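Local coordinates for luciferase-like enzymeAMP-CoA-ligase (Zophobas atratus, PDB 4W8O), which probably activates carboxylic acids as adenylates for transfer to coenzyme A, as a luciferase-like AMP-CoA ligase of the ANL family from a nonluminescent beetle, at residues C349-P354 with D414-V419. Residues are numbered along the deposited sequence; the frame is centred on the assembly and turned at random.
Sequences CGKVSP and DGCVYV
The edges of two β-sheets of an ANL-family adenylating fold meet here: strand 417-422 borders the antiparallel sheet, and C349-G350 leads into strand 351-352 at the margin of a mixed sheet. V417 is held by its backbone on both sides of its CA. Its carbonyl O accepts the N-H of C349 in the carbonyl plane (C349 N to V417 O 2.7 Å), while its own N-H runs almost along the C=O axis of G350 (V417 N to G350 O 2.9 Å). Both bonds are nearly straight. The CA of C416 also turns a C-H toward that G350 oxygen. G350 has a phi of 94°, at which a side chain would crowd the preceding carbonyl. Past these two bonds no further direct backbone bond joins the segments; one water links them instead, donating to G415 O and accepting from V352 N (V352 N to the water O 3.0 Å). The C349 thiol, beside its backbone N (chi1 -61°), lies against V419 CG2, with SG to CG2 3.8 Å; both residues also touch Y322. K351, bent at chi3 (65°), lays its CE near D414 O at 3.7 Å, whereas the D414 carboxylate forms a salt bridge with K345. V352 and V417 approach more loosely through their CG2 methyls, and both meet L6. With V417 bonded through N-H and C=O to two successive residues, and a water bridge beyond, the contact exemplifies an edge-to-edge joint between two sheets of the ANL adenylating fold.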
ATOM      1  N   CYS A 349     -16.222  10.400  -2.665  1.00 48.58           N
ATOM      2  CA  CYS A 349     -15.190   9.388  -2.412  1.00 49.04           C
ATOM      3  C   CYS A 349     -15.780   7.974  -2.301  1.00 45.84           C
ATOM      4  O   CYS A 349     -15.075   7.030  -1.934  1.00 45.85           O
ATOM      5  CB  CYS A 349     -14.458   9.713  -1.112  1.00 53.32           C
ATOM      6  SG  CYS A 349     -13.622  11.305  -1.125  1.00 63.17           S
ATOM      7  N   GLY A 350     -17.065   7.832  -2.618  1.00 42.06           N
ATOM      8  CA  GLY A 350     -17.751   6.551  -2.538  1.00 41.84           C
ATOM      9  C   GLY A 350     -18.442   6.403  -1.200  1.00 40.70           C
ATOM     10  O   GLY A 350     -18.711   7.390  -0.512  1.00 41.28           O
ATOM     11  N   LYS A 351     -18.722   5.157  -0.838  1.00 40.24           N
ATOM     12  CA  LYS A 351     -19.331   4.825   0.443  1.00 39.68           C
ATOM     13  C   LYS A 351     -18.321   4.103   1.327  1.00 39.06           C
ATOM     14  O   LYS A 351     -17.354   3.528   0.824  1.00 38.80           O
ATOM     15  CB  LYS A 351     -20.553   3.938   0.219  1.00 41.26           C
ATOM     16  CG  LYS A 351     -21.566   4.524  -0.760  1.00 43.42           C
ATOM     17  CD  LYS A 351     -22.766   3.617  -0.949  1.00 46.93           C
ATOM     18  CE  LYS A 351     -23.573   3.484   0.331  1.00 48.78           C
ATOM     19  NZ  LYS A 351     -24.908   2.886   0.065  1.00 53.81           N
ATOM     20  N   VAL A 352     -18.580   4.116   2.635  1.00 38.67           N
ATOM     21  CA  VAL A 352     -17.670   3.547   3.640  1.00 39.13           C
ATOM     22  C   VAL A 352     -17.318   2.095   3.328  1.00 36.95           C
ATOM     23  O   VAL A 352     -18.157   1.331   2.869  1.00 35.04           O
ATOM     24  CB  VAL A 352     -18.260   3.635   5.063  1.00 42.08           C
ATOM     25  CG1 VAL A 352     -17.306   3.029   6.080  1.00 45.05           C
ATOM     26  CG2 VAL A 352     -18.542   5.086   5.438  1.00 45.75           C
ATOM     27  N   SER A 353     -16.056   1.737   3.554  1.00 37.55           N
ATOM     28  CA  SER A 353     -15.562   0.396   3.249  1.00 36.73           C
ATOM     29  C   SER A 353     -16.086  -0.647   4.255  1.00 36.57           C
ATOM     30  O   SER A 353     -16.542  -0.286   5.345  1.00 34.95           O
ATOM     31  CB  SER A 353     -14.027   0.402   3.209  1.00 36.31           C
ATOM     32  OG  SER A 353     -13.503   1.108   4.314  1.00 36.61           O
ATOM     33  N   PRO A 354     -16.026  -1.943   3.889  1.00 36.47           N
ATOM     34  CA  PRO A 354     -16.560  -2.980   4.788  1.00 37.72           C
ATOM     35  C   PRO A 354     -15.912  -2.954   6.169  1.00 36.58           C
ATOM     36  O   PRO A 354     -14.732  -2.611   6.295  1.00 34.84           O
ATOM     37  CB  PRO A 354     -16.234  -4.298   4.067  1.00 37.80           C
ATOM     38  CG  PRO A 354     -16.015  -3.929   2.646  1.00 37.69           C
ATOM     39  CD  PRO A 354     -15.503  -2.516   2.633  1.00 36.68           C
ATOM     40  N   ASP A 414     -27.818   9.453   0.990  1.00 54.95           N
ATOM     41  CA  ASP A 414     -27.442   8.088   0.575  1.00 55.50           C
ATOM     42  C   ASP A 414     -26.086   7.596   1.111  1.00 52.95           C
ATOM     43  O   ASP A 414     -25.589   6.558   0.676  1.00 51.89           O
ATOM     44  CB  ASP A 414     -27.432   7.996  -0.951  1.00 56.99           C
ATOM     45  CG  ASP A 414     -28.761   8.368  -1.558  1.00 60.14           C
ATOM     46  OD1 ASP A 414     -29.799   7.990  -0.982  1.00 61.63           O
ATOM     47  OD2 ASP A 414     -28.772   9.045  -2.606  1.00 61.76           O
ATOM     48  N   GLY A 415     -25.486   8.332   2.041  1.00 51.37           N
ATOM     49  CA  GLY A 415     -24.243   7.901   2.677  1.00 50.47           C
ATOM     50  C   GLY A 415     -22.970   8.029   1.846  1.00 49.77           C
ATOM     51  O   GLY A 415     -21.920   7.510   2.243  1.00 48.04           O
ATOM     52  N   CYS A 416     -23.049   8.694   0.692  1.00 49.96           N
ATOM     53  CA  CYS A 416     -21.853   9.014  -0.098  1.00 49.80           C
ATOM     54  C   CYS A 416     -20.989  10.056   0.619  1.00 48.52           C
ATOM     55  O   CYS A 416     -21.510  11.039   1.146  1.00 47.97           O
ATOM     56  CB  CYS A 416     -22.247   9.515  -1.485  1.00 51.11           C
ATOM     57  SG  CYS A 416     -22.943   8.218  -2.525  1.00 53.51           S
ATOM     58  N   VAL A 417     -19.675   9.826   0.638  1.00 47.15           N
ATOM     59  CA  VAL A 417     -18.743  10.656   1.399  1.00 46.38           C
ATOM     60  C   VAL A 417     -18.063  11.706   0.504  1.00 46.73           C
ATOM     61  O   VAL A 417     -17.733  11.434  -0.652  1.00 45.84           O
ATOM     62  CB  VAL A 417     -17.672   9.773   2.078  1.00 46.08           C
ATOM     63  CG1 VAL A 417     -16.686  10.619   2.872  1.00 45.63           C
ATOM     64  CG2 VAL A 417     -18.333   8.736   2.982  1.00 45.99           C
ATOM     65  N   TYR A 418     -17.857  12.901   1.055  1.00 46.71           N
ATOM     66  CA  TYR A 418     -17.186  14.001   0.347  1.00 47.69           C
ATOM     67  C   TYR A 418     -16.145  14.617   1.267  1.00 47.33           C
ATOM     68  O   TYR A 418     -16.474  15.058   2.369  1.00 46.76           O
ATOM     69  CB  TYR A 418     -18.189  15.085  -0.064  1.00 49.18           C
ATOM     70  CG  TYR A 418     -19.208  14.629  -1.080  1.00 50.26           C
ATOM     71  CD1 TYR A 418     -20.378  13.988  -0.683  1.00 50.22           C
ATOM     72  CD2 TYR A 418     -19.004  14.843  -2.443  1.00 51.31           C
ATOM     73  CE1 TYR A 418     -21.311  13.565  -1.616  1.00 51.02           C
ATOM     74  CE2 TYR A 418     -19.932  14.426  -3.380  1.00 51.78           C
ATOM     75  CZ  TYR A 418     -21.082  13.788  -2.961  1.00 51.87           C
ATOM     76  OH  TYR A 418     -21.999  13.365  -3.895  1.00 52.94           O
ATOM     77  N   VAL A 419     -14.895  14.633   0.813  1.00 48.02           N
ATOM     78  CA  VAL A 419     -13.795  15.261   1.545  1.00 47.75           C
ATOM     79  C   VAL A 419     -13.521  16.588   0.871  1.00 48.88           C
ATOM     80  O   VAL A 419     -13.393  16.645  -0.353  1.00 50.29           O
ATOM     81  CB  VAL A 419     -12.518  14.389   1.514  1.00 47.09           C
ATOM     82  CG1 VAL A 419     -11.371  15.079   2.248  1.00 46.77           C
ATOM     83  CG2 VAL A 419     -12.797  13.016   2.111  1.00 46.45           C
TER
HETATM   84  O   HOH W   1     -21.295   5.121   3.433  1.00 38.58           O